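Local coordinates for DUF5625 domain-containing protein (Sulfurospirillum deleyianum, PDB 3NKG) that is of unknown function but folds into two four-stranded antiparallel beta sheets with two short helices, at residues Ile104-Gln109 with Gly143-Arg148. Numbering follows the deposited sequence.
Sequences IHQINQ and GKYIFR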
loop_
_atom_site.group_PDB
_atom_site.type_symbol
_atom_site.label_atom_id
_atom_site.label_comp_id
_atom_site.label_asym_id
_atom_site.label_seq_id
_atom_site.Cartn_x
_atom_site.Cartn_y
_atom_site.Cartn_z
ATOM N N ILE A 104 14.668 -5.251 1.732
ATOM C CA ILE A 104 15.486 -4.322 0.961
ATOM C C ILE A 104 16.983 -4.610 1.107
ATOM O O ILE A 104 17.511 -4.618 2.223
ATOM C CB ILE A 104 15.245 -2.849 1.360
ATOM C CG1 ILE A 104 13.759 -2.499 1.294
ATOM C CG2 ILE A 104 16.020 -1.897 0.445
ATOM C CD1 ILE A 104 13.468 -1.080 1.742
ATOM N N HIS A 105 17.644 -4.833 -0.032
ATOM C CA HIS A 105 19.108 -4.884 -0.100
ATOM C C HIS A 105 19.691 -3.652 -0.780
ATOM O O HIS A 105 19.173 -3.183 -1.794
ATOM C CB HIS A 105 19.576 -6.100 -0.875
ATOM C CG HIS A 105 19.374 -7.390 -0.147
ATOM N ND1 HIS A 105 18.148 -8.017 -0.082
ATOM C CD2 HIS A 105 20.239 -8.169 0.536
ATOM C CE1 HIS A 105 18.272 -9.132 0.615
ATOM N NE2 HIS A 105 19.533 -9.250 1.002
ATOM N N GLN A 106 20.786 -3.134 -0.230
ATOM C CA GLN A 106 21.507 -2.075 -0.932
ATOM C C GLN A 106 22.562 -2.749 -1.789
ATOM O O GLN A 106 23.201 -3.701 -1.353
ATOM C CB GLN A 106 22.137 -1.095 0.056
ATOM C CG GLN A 106 23.060 -0.046 -0.564
ATOM C CD GLN A 106 23.302 1.149 0.369
ATOM O OE1 GLN A 106 23.465 0.992 1.582
ATOM N NE2 GLN A 106 23.324 2.347 -0.205
ATOM N N ILE A 107 22.732 -2.266 -3.014
ATOM C CA ILE A 107 23.805 -2.751 -3.873
ATOM C C ILE A 107 25.086 -1.960 -3.563
ATOM O O ILE A 107 25.103 -0.744 -3.711
ATOM C CB ILE A 107 23.441 -2.571 -5.341
ATOM C CG1 ILE A 107 22.098 -3.268 -5.632
ATOM C CG2 ILE A 107 24.569 -3.116 -6.221
ATOM C CD1 ILE A 107 21.750 -3.320 -7.098
ATOM N N ASN A 108 26.141 -2.638 -3.118
ATOM C CA ASN A 108 27.380 -1.949 -2.752
ATOM C C ASN A 108 28.223 -1.588 -3.970
ATOM O O ASN A 108 27.969 -2.037 -5.093
ATOM C CB ASN A 108 28.243 -2.775 -1.766
ATOM C CG ASN A 108 27.561 -2.996 -0.413
ATOM O OD1 ASN A 108 27.008 -2.067 0.183
ATOM N ND2 ASN A 108 27.637 -4.227 0.092
ATOM N N GLN A 109 29.236 -0.771 -3.721
ATOM C CA GLN A 109 30.158 -0.357 -4.760
ATOM C C GLN A 109 30.741 -1.568 -5.498
ATOM O O GLN A 109 30.850 -1.574 -6.718
ATOM C CB GLN A 109 31.264 0.460 -4.114
ATOM C CG GLN A 109 32.222 1.117 -5.086
ATOM C CD GLN A 109 33.318 1.883 -4.355
ATOM O OE1 GLN A 109 34.141 1.293 -3.648
ATOM N NE2 GLN A 109 33.320 3.210 -4.509
ATOM N N GLY A 143 21.372 5.987 -4.099
ATOM C CA GLY A 143 22.018 4.732 -4.384
ATOM C C GLY A 143 21.103 3.764 -5.088
ATOM O O GLY A 143 20.041 4.139 -5.572
ATOM N N LYS A 144 21.524 2.501 -5.123
ATOM C CA LYS A 144 20.798 1.446 -5.803
ATOM C C LYS A 144 20.379 0.396 -4.794
ATOM O O LYS A 144 21.156 0.050 -3.901
ATOM C CB LYS A 144 21.685 0.794 -6.864
ATOM C CG LYS A 144 20.996 0.595 -8.212
ATOM C CD LYS A 144 21.758 1.271 -9.363
ATOM C CE LYS A 144 23.028 0.506 -9.753
ATOM N NZ LYS A 144 23.767 1.162 -10.886
ATOM N N TYR A 145 19.160 -0.123 -4.956
ATOM C CA TYR A 145 18.580 -1.075 -4.009
ATOM C C TYR A 145 17.822 -2.196 -4.729
ATOM O O TYR A 145 17.341 -2.014 -5.855
ATOM C CB TYR A 145 17.602 -0.347 -3.061
ATOM C CG TYR A 145 18.246 0.772 -2.280
ATOM C CD1 TYR A 145 18.319 2.067 -2.810
ATOM C CD2 TYR A 145 18.791 0.540 -1.020
ATOM C CE1 TYR A 145 18.901 3.094 -2.098
ATOM C CE2 TYR A 145 19.386 1.559 -0.301
ATOM C CZ TYR A 145 19.439 2.837 -0.847
ATOM O OH TYR A 145 20.048 3.850 -0.150
ATOM N N ILE A 146 17.724 -3.350 -4.081
ATOM C CA ILE A 146 16.791 -4.381 -4.510
ATOM C C ILE A 146 15.621 -4.421 -3.532
ATOM O O ILE A 146 15.802 -4.675 -2.333
ATOM C CB ILE A 146 17.455 -5.757 -4.554
ATOM C CG1 ILE A 146 18.684 -5.711 -5.489
ATOM C CG2 ILE A 146 16.447 -6.839 -4.963
ATOM C CD1 ILE A 146 18.378 -5.112 -6.815
ATOM N N PHE A 147 14.420 -4.168 -4.047
ATOM C CA PHE A 147 13.216 -4.308 -3.257
ATOM C C PHE A 147 12.552 -5.633 -3.585
ATOM O O PHE A 147 12.298 -5.949 -4.738
ATOM C CB PHE A 147 12.256 -3.175 -3.579
ATOM C CG PHE A 147 12.531 -1.899 -2.837
ATOM C CD1 PHE A 147 13.674 -1.150 -3.105
ATOM C CD2 PHE A 147 11.631 -1.435 -1.876
ATOM C CE1 PHE A 147 13.929 0.042 -2.419
ATOM C CE2 PHE A 147 11.866 -0.257 -1.193
ATOM C CZ PHE A 147 13.019 0.493 -1.465
ATOM N N ARG A 148 12.265 -6.412 -2.561
ATOM C CA ARG A 148 11.495 -7.624 -2.749
ATOM C C ARG A 148 10.193 -7.445 -1.974
ATOM O O ARG A 148 10.208 -7.093 -0.797
ATOM C CB ARG A 148 12.282 -8.818 -2.230
ATOM C CG ARG A 148 11.574 -10.134 -2.360
ATOM C CD ARG A 148 12.397 -11.219 -1.691
ATOM N NE ARG A 148 11.579 -12.383 -1.397
ATOM C CZ ARG A 148 11.766 -13.586 -1.923
ATOM N NH1 ARG A 148 10.959 -14.587 -1.576
ATOM N NH2 ARG A 148 12.761 -13.791 -2.784
HETATM O O HOH W 1 15.595 -7.461 -1.530
HETATM O O HOH W 2 23.917 1.642 -3.443
#
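In the antiparallel pairing of the two central strands of a four-stranded sheet, His105 and Ile146 form a hydrogen-bonded pair, with His105 N to Ile146 O at 3.0 Å and Ile146 N to His105 O at 2.7 Å. Ile107 N reaches Lys144 O at 2.9 Å from above the carbonyl plane; beyond it a water joins Ile107 O to Lys144 N where the strands part. The flanking non-hydrogen-bonded pairs, Ile104 with Phe147 and Gln106 with Tyr145, put their side chains on the inner face. There Ile104 CG1 lies over one face of the Phe147 ring, 4.0 Å from its centroid, a CH-pi contact. Gln106, with CG anti to the backbone N (chi1 173°), runs beside the Tyr145 ring, its amide plane 19° from that of the ring. Tyr145 OH is hydrogen-bonded to Asp141 O, so a leucine here would probably cost Asp141 O this bond and leave Gln106 without the ring alongside. On the other face Ile107 CD1 meets Ile146 CD1 at 3.8 Å. Strands 18-26 and 113-123 complete the sheet, while strand 132-140 of the second sheet packs on Ile104 and Phe147, and strand 163-169 on Phe147, consistent with a beta sandwich.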